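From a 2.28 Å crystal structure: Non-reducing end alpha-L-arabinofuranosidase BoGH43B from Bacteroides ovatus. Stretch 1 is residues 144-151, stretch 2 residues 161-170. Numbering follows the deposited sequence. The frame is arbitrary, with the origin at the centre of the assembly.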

ATOM      1  N   GLN A 144       9.423 -15.585 -17.422  1.00 51.78           N
ATOM      2  CA  GLN A 144      10.101 -15.813 -18.699  1.00 52.95           C
ATOM      3  C   GLN A 144       9.290 -15.260 -19.898  1.00 45.31           C
ATOM      4  O   GLN A 144       9.488 -15.695 -21.040  1.00 40.63           O
ATOM      5  CB  GLN A 144      10.360 -17.316 -18.880  1.00 53.29           C
ATOM      6  N   GLY A 145       8.399 -14.299 -19.638  1.00 38.05           N
ATOM      7  CA  GLY A 145       7.575 -13.671 -20.674  1.00 41.09           C
ATOM      8  C   GLY A 145       6.234 -14.327 -20.992  1.00 40.84           C
ATOM      9  O   GLY A 145       5.467 -13.774 -21.779  1.00 45.24           O
ATOM     10  N   SER A 146       5.932 -15.475 -20.379  1.00 36.35           N
ATOM     11  CA  SER A 146       4.733 -16.259 -20.705  1.00 34.45           C
ATOM     12  C   SER A 146       3.704 -16.257 -19.581  1.00 34.89           C
ATOM     13  O   SER A 146       4.046 -15.954 -18.438  1.00 30.49           O
ATOM     14  CB  SER A 146       5.141 -17.688 -21.036  1.00 38.81           C
ATOM     15  OG  SER A 146       6.010 -17.704 -22.163  1.00 45.51           O
ATOM     16  N   PHE A 147       2.448 -16.586 -19.912  1.00 30.59           N
ATOM     17  CA  PHE A 147       1.374 -16.704 -18.906  1.00 32.84           C
ATOM     18  C   PHE A 147       0.924 -18.157 -18.767  1.00 32.55           C
ATOM     19  O   PHE A 147       0.732 -18.832 -19.773  1.00 31.38           O
ATOM     20  CB  PHE A 147       0.172 -15.836 -19.266  1.00 29.61           C
ATOM     21  CG  PHE A 147       0.480 -14.375 -19.319  1.00 29.31           C
ATOM     22  CD1 PHE A 147       1.018 -13.726 -18.209  1.00 31.43           C
ATOM     23  CD2 PHE A 147       0.229 -13.637 -20.468  1.00 29.70           C
ATOM     24  CE1 PHE A 147       1.320 -12.371 -18.248  1.00 33.01           C
ATOM     25  CE2 PHE A 147       0.524 -12.276 -20.516  1.00 35.10           C
ATOM     26  CZ  PHE A 147       1.071 -11.644 -19.404  1.00 35.71           C
ATOM     27  N   LEU A 148       0.752 -18.612 -17.524  1.00 28.39           N
ATOM     28  CA  LEU A 148       0.438 -20.012 -17.214  1.00 27.43           C
ATOM     29  C   LEU A 148      -0.950 -20.108 -16.636  1.00 25.81           C
ATOM     30  O   LEU A 148      -1.273 -19.393 -15.697  1.00 27.54           O
ATOM     31  CB  LEU A 148       1.424 -20.567 -16.192  1.00 26.21           C
ATOM     32  CG  LEU A 148       2.900 -20.449 -16.551  1.00 27.92           C
ATOM     33  CD1 LEU A 148       3.754 -20.963 -15.400  1.00 28.59           C
ATOM     34  CD2 LEU A 148       3.223 -21.177 -17.847  1.00 27.69           C
ATOM     35  N   LEU A 149      -1.770 -20.987 -17.195  1.00 26.74           N
ATOM     36  CA  LEU A 149      -3.112 -21.230 -16.687  1.00 27.98           C
ATOM     37  C   LEU A 149      -3.188 -22.639 -16.091  1.00 32.72           C
ATOM     38  O   LEU A 149      -2.542 -23.561 -16.587  1.00 39.54           O
ATOM     39  CB  LEU A 149      -4.137 -21.087 -17.808  1.00 26.05           C
ATOM     40  CG  LEU A 149      -5.604 -21.009 -17.375  1.00 27.81           C
ATOM     41  CD1 LEU A 149      -5.912 -19.730 -16.589  1.00 27.42           C
ATOM     42  CD2 LEU A 149      -6.493 -21.104 -18.607  1.00 29.30           C
ATOM     43  N   GLY A 150      -3.989 -22.781 -15.037  1.00 32.15           N
ATOM     44  CA  GLY A 150      -4.246 -24.058 -14.364  1.00 31.86           C
ATOM     45  C   GLY A 150      -5.599 -24.008 -13.659  1.00 35.62           C
ATOM     46  O   GLY A 150      -6.257 -22.961 -13.637  1.00 37.22           O
ATOM     47  N   VAL A 151      -6.026 -25.140 -13.107  1.00 36.15           N
ATOM     48  CA  VAL A 151      -7.285 -25.227 -12.364  1.00 35.00           C
ATOM     49  C   VAL A 151      -6.950 -25.770 -10.992  1.00 35.14           C
ATOM     50  O   VAL A 151      -6.035 -26.575 -10.841  1.00 40.70           O
ATOM     51  CB  VAL A 151      -8.336 -26.102 -13.082  1.00 34.19           C
ATOM     52  CG1 VAL A 151      -9.683 -26.061 -12.357  1.00 30.21           C
ATOM     53  CG2 VAL A 151      -8.507 -25.622 -14.519  1.00 37.50           C
ATOM     54  N   GLU A 161      -6.141 -29.410 -12.512  1.00 43.53           N
ATOM     55  CA  GLU A 161      -5.553 -29.345 -13.864  1.00 44.45           C
ATOM     56  C   GLU A 161      -4.273 -28.526 -13.732  1.00 41.64           C
ATOM     57  O   GLU A 161      -4.309 -27.388 -13.263  1.00 43.39           O
ATOM     58  CB  GLU A 161      -6.507 -28.709 -14.899  1.00 44.83           C
ATOM     59  CG  GLU A 161      -7.933 -29.274 -14.895  1.00 49.20           C
ATOM     60  CD  GLU A 161      -8.839 -28.747 -16.017  1.00 53.64           C
ATOM     61  OE1 GLU A 161     -10.028 -28.465 -15.720  1.00 47.89           O
ATOM     62  OE2 GLU A 161      -8.386 -28.637 -17.191  1.00 44.22           O
ATOM     63  N   ALA A 162      -3.143 -29.103 -14.133  1.00 42.13           N
ATOM     64  CA  ALA A 162      -1.842 -28.485 -13.896  1.00 39.31           C
ATOM     65  C   ALA A 162      -1.587 -27.271 -14.772  1.00 41.79           C
ATOM     66  O   ALA A 162      -2.177 -27.121 -15.842  1.00 44.83           O
ATOM     67  CB  ALA A 162      -0.730 -29.492 -14.091  1.00 41.22           C
ATOM     68  N   LEU A 163      -0.680 -26.427 -14.289  1.00 42.10           N
ATOM     69  CA  LEU A 163      -0.228 -25.250 -15.003  1.00 42.59           C
ATOM     70  C   LEU A 163       0.315 -25.602 -16.373  1.00 43.25           C
ATOM     71  O   LEU A 163       1.085 -26.547 -16.497  1.00 50.99           O
ATOM     72  CB  LEU A 163       0.901 -24.556 -14.236  1.00 40.18           C
ATOM     73  CG  LEU A 163       0.613 -23.963 -12.864  1.00 45.26           C
ATOM     74  CD1 LEU A 163       1.850 -23.229 -12.383  1.00 42.90           C
ATOM     75  CD2 LEU A 163      -0.584 -23.030 -12.906  1.00 50.79           C
ATOM     76  N   ARG A 164      -0.075 -24.830 -17.386  1.00 44.08           N
ATOM     77  CA  ARG A 164       0.593 -24.860 -18.689  1.00 44.01           C
ATOM     78  C   ARG A 164       0.570 -23.484 -19.365  1.00 42.70           C
ATOM     79  O   ARG A 164      -0.325 -22.672 -19.104  1.00 35.20           O
ATOM     80  CB  ARG A 164      -0.054 -25.908 -19.591  1.00 49.38           C
ATOM     81  CG  ARG A 164      -1.409 -25.528 -20.170  1.00 52.90           C
ATOM     82  CD  ARG A 164      -2.236 -26.766 -20.493  1.00 59.84           C
ATOM     83  NE  ARG A 164      -2.779 -27.365 -19.272  1.00 67.57           N
ATOM     84  CZ  ARG A 164      -3.263 -28.602 -19.162  1.00 75.57           C
ATOM     85  NH1 ARG A 164      -3.294 -29.435 -20.207  1.00 75.18           N
ATOM     86  NH2 ARG A 164      -3.726 -29.013 -17.981  1.00 79.88           N
ATOM     87  N   LYS A 165       1.552 -23.245 -20.234  1.00 38.62           N
ATOM     88  CA  LYS A 165       1.611 -22.023 -21.046  1.00 43.14           C
ATOM     89  C   LYS A 165       0.398 -21.946 -21.991  1.00 44.81           C
ATOM     90  O   LYS A 165       0.120 -22.893 -22.745  1.00 37.85           O
ATOM     91  CB  LYS A 165       2.931 -21.965 -21.831  1.00 47.10           C
ATOM     92  CG  LYS A 165       3.124 -20.768 -22.765  1.00 52.17           C
ATOM     93  CD  LYS A 165       4.508 -20.827 -23.427  1.00 59.32           C
ATOM     94  CE  LYS A 165       4.624 -20.008 -24.712  1.00 62.18           C
ATOM     95  NZ  LYS A 165       4.897 -18.559 -24.477  1.00 62.90           N
ATOM     96  N   VAL A 166      -0.328 -20.830 -21.905  1.00 34.66           N
ATOM     97  CA  VAL A 166      -1.478 -20.548 -22.776  1.00 32.75           C
ATOM     98  C   VAL A 166      -1.292 -19.308 -23.665  1.00 32.47           C
ATOM     99  O   VAL A 166      -1.925 -19.198 -24.709  1.00 34.54           O
ATOM    100  CB  VAL A 166      -2.792 -20.390 -21.966  1.00 32.31           C
ATOM    101  CG1 VAL A 166      -3.102 -21.659 -21.203  1.00 32.65           C
ATOM    102  CG2 VAL A 166      -2.743 -19.194 -21.006  1.00 31.64           C
ATOM    103  N   ALA A 167      -0.462 -18.358 -23.247  1.00 36.72           N
ATOM    104  CA  ALA A 167      -0.253 -17.123 -24.019  1.00 35.66           C
ATOM    105  C   ALA A 167       1.052 -16.512 -23.571  1.00 31.48           C
ATOM    106  O   ALA A 167       1.754 -17.112 -22.775  1.00 32.42           O
ATOM    107  CB  ALA A 167      -1.407 -16.152 -23.782  1.00 33.47           C
ATOM    108  N   SER A 168       1.381 -15.331 -24.082  1.00 34.63           N
ATOM    109  CA  SER A 168       2.528 -14.584 -23.581  1.00 35.92           C
ATOM    110  C   SER A 168       2.284 -13.076 -23.633  1.00 37.65           C
ATOM    111  O   SER A 168       1.199 -12.604 -24.002  1.00 39.77           O
ATOM    112  CB  SER A 168       3.789 -14.983 -24.364  1.00 42.12           C
ATOM    113  OG  SER A 168       3.945 -14.223 -25.543  1.00 47.76           O
ATOM    114  N   GLY A 169       3.292 -12.319 -23.229  1.00 35.87           N
ATOM    115  CA  GLY A 169       3.244 -10.873 -23.349  1.00 39.22           C
ATOM    116  C   GLY A 169       3.288 -10.490 -24.810  1.00 34.92           C
ATOM    117  O   GLY A 169       3.700 -11.293 -25.651  1.00 34.93           O
ATOM    118  N   LEU A 170       2.869  -9.258 -25.093  1.00 37.02           N
ATOM    119  CA  LEU A 170       2.683  -8.748 -26.455  1.00 38.04           C
ATOM    120  C   LEU A 170       3.805  -7.830 -26.963  1.00 39.35           C
ATOM    121  O   LEU A 170       3.554  -6.989 -27.817  1.00 43.51           O
ATOM    122  CB  LEU A 170       1.334  -8.022 -26.536  1.00 34.39           C
ATOM    123  CG  LEU A 170       0.148  -8.793 -25.952  1.00 40.16           C
ATOM    124  CD1 LEU A 170      -1.139  -7.988 -26.069  1.00 37.96           C
ATOM    125  CD2 LEU A 170      -0.003 -10.157 -26.634  1.00 39.73           C
TER

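Strands 146-151 and 162-168 lie side by side as antiparallel neighbours in a sheet, their N-to-C directions 141° apart. Seven backbone hydrogen bonds join the two stretches. At one end G169 N donates to G145 O (3.0 Å). Next F147 bonds through both its polar backbone atoms, its N to A167 O (3.0 Å) and its O from V166 N (3.1 Å). L149 and R164 then form a closed pair, L149 N to R164 O and R164 N to L149 O, both 2.9 Å. At the far end V151 N reaches E161 O (2.8 Å), and E161 N returns a longer bond to V151 O (3.3 Å).

The ladder is not regular. The register slips by one residue between F147 and L148, and again between L149 and V151, so each slip makes a beta bulge with an extra residue in stretch 2. V166 falls in the first: its N still serves F147 O, but its CA-to-CB bond points sideways, and its CG1 packs against L149 CB at 3.6 Å. A branched, apolar side chain suits this buried spot, where it fills space beside the leucine.

At the second bulge the fit depends on a glycine. A CB on G150 would point toward stretch 2 and lie 2.9 Å from L163 CD2, a clash, and a tight 3.2 Å from E161 O. The bare backbone leaves a hollow that the leucine methyl occupies, with L163 CD2 4.0 Å from G150 N. The other methyl, L163 CD1, meets L148 CD1 at 4.2 Å, so one leucine covers the glycine and touches its apolar neighbour. G145 is a glycine for a different reason: at its positive phi, a CB would jam against the preceding carbonyl.

S146, L148, K165 and S168 share one face. Here the K165 side chain starts beside L148, with K165 CB 4.1 Å from L148 CD2, then runs away from it, extended through chi3 and bent at chi4 (p), to a hydrogen bond from K165 NZ to S146 OG (2.7 Å). Lysine suits the place because its length carries the ammonium to the serine hydroxyl, while its first methylene, CB, lies against the leucine.

F147, L149, V151, E161, R164 and A167 occupy the other face. The end of the F147 ring reaches the close of the strand at an oblique angle, F147 CE2 coming within 3.6 Å of S168 O and 3.9 Å of G169 N, while the small A167 leaves room beside it, F147 CD2 to A167 CB being 4.5 Å. Farther along, V151 CG2 rests 3.4 Å from E161 OE1, a carboxylate oxygen that is hydrogen-bonded elsewhere in the structure.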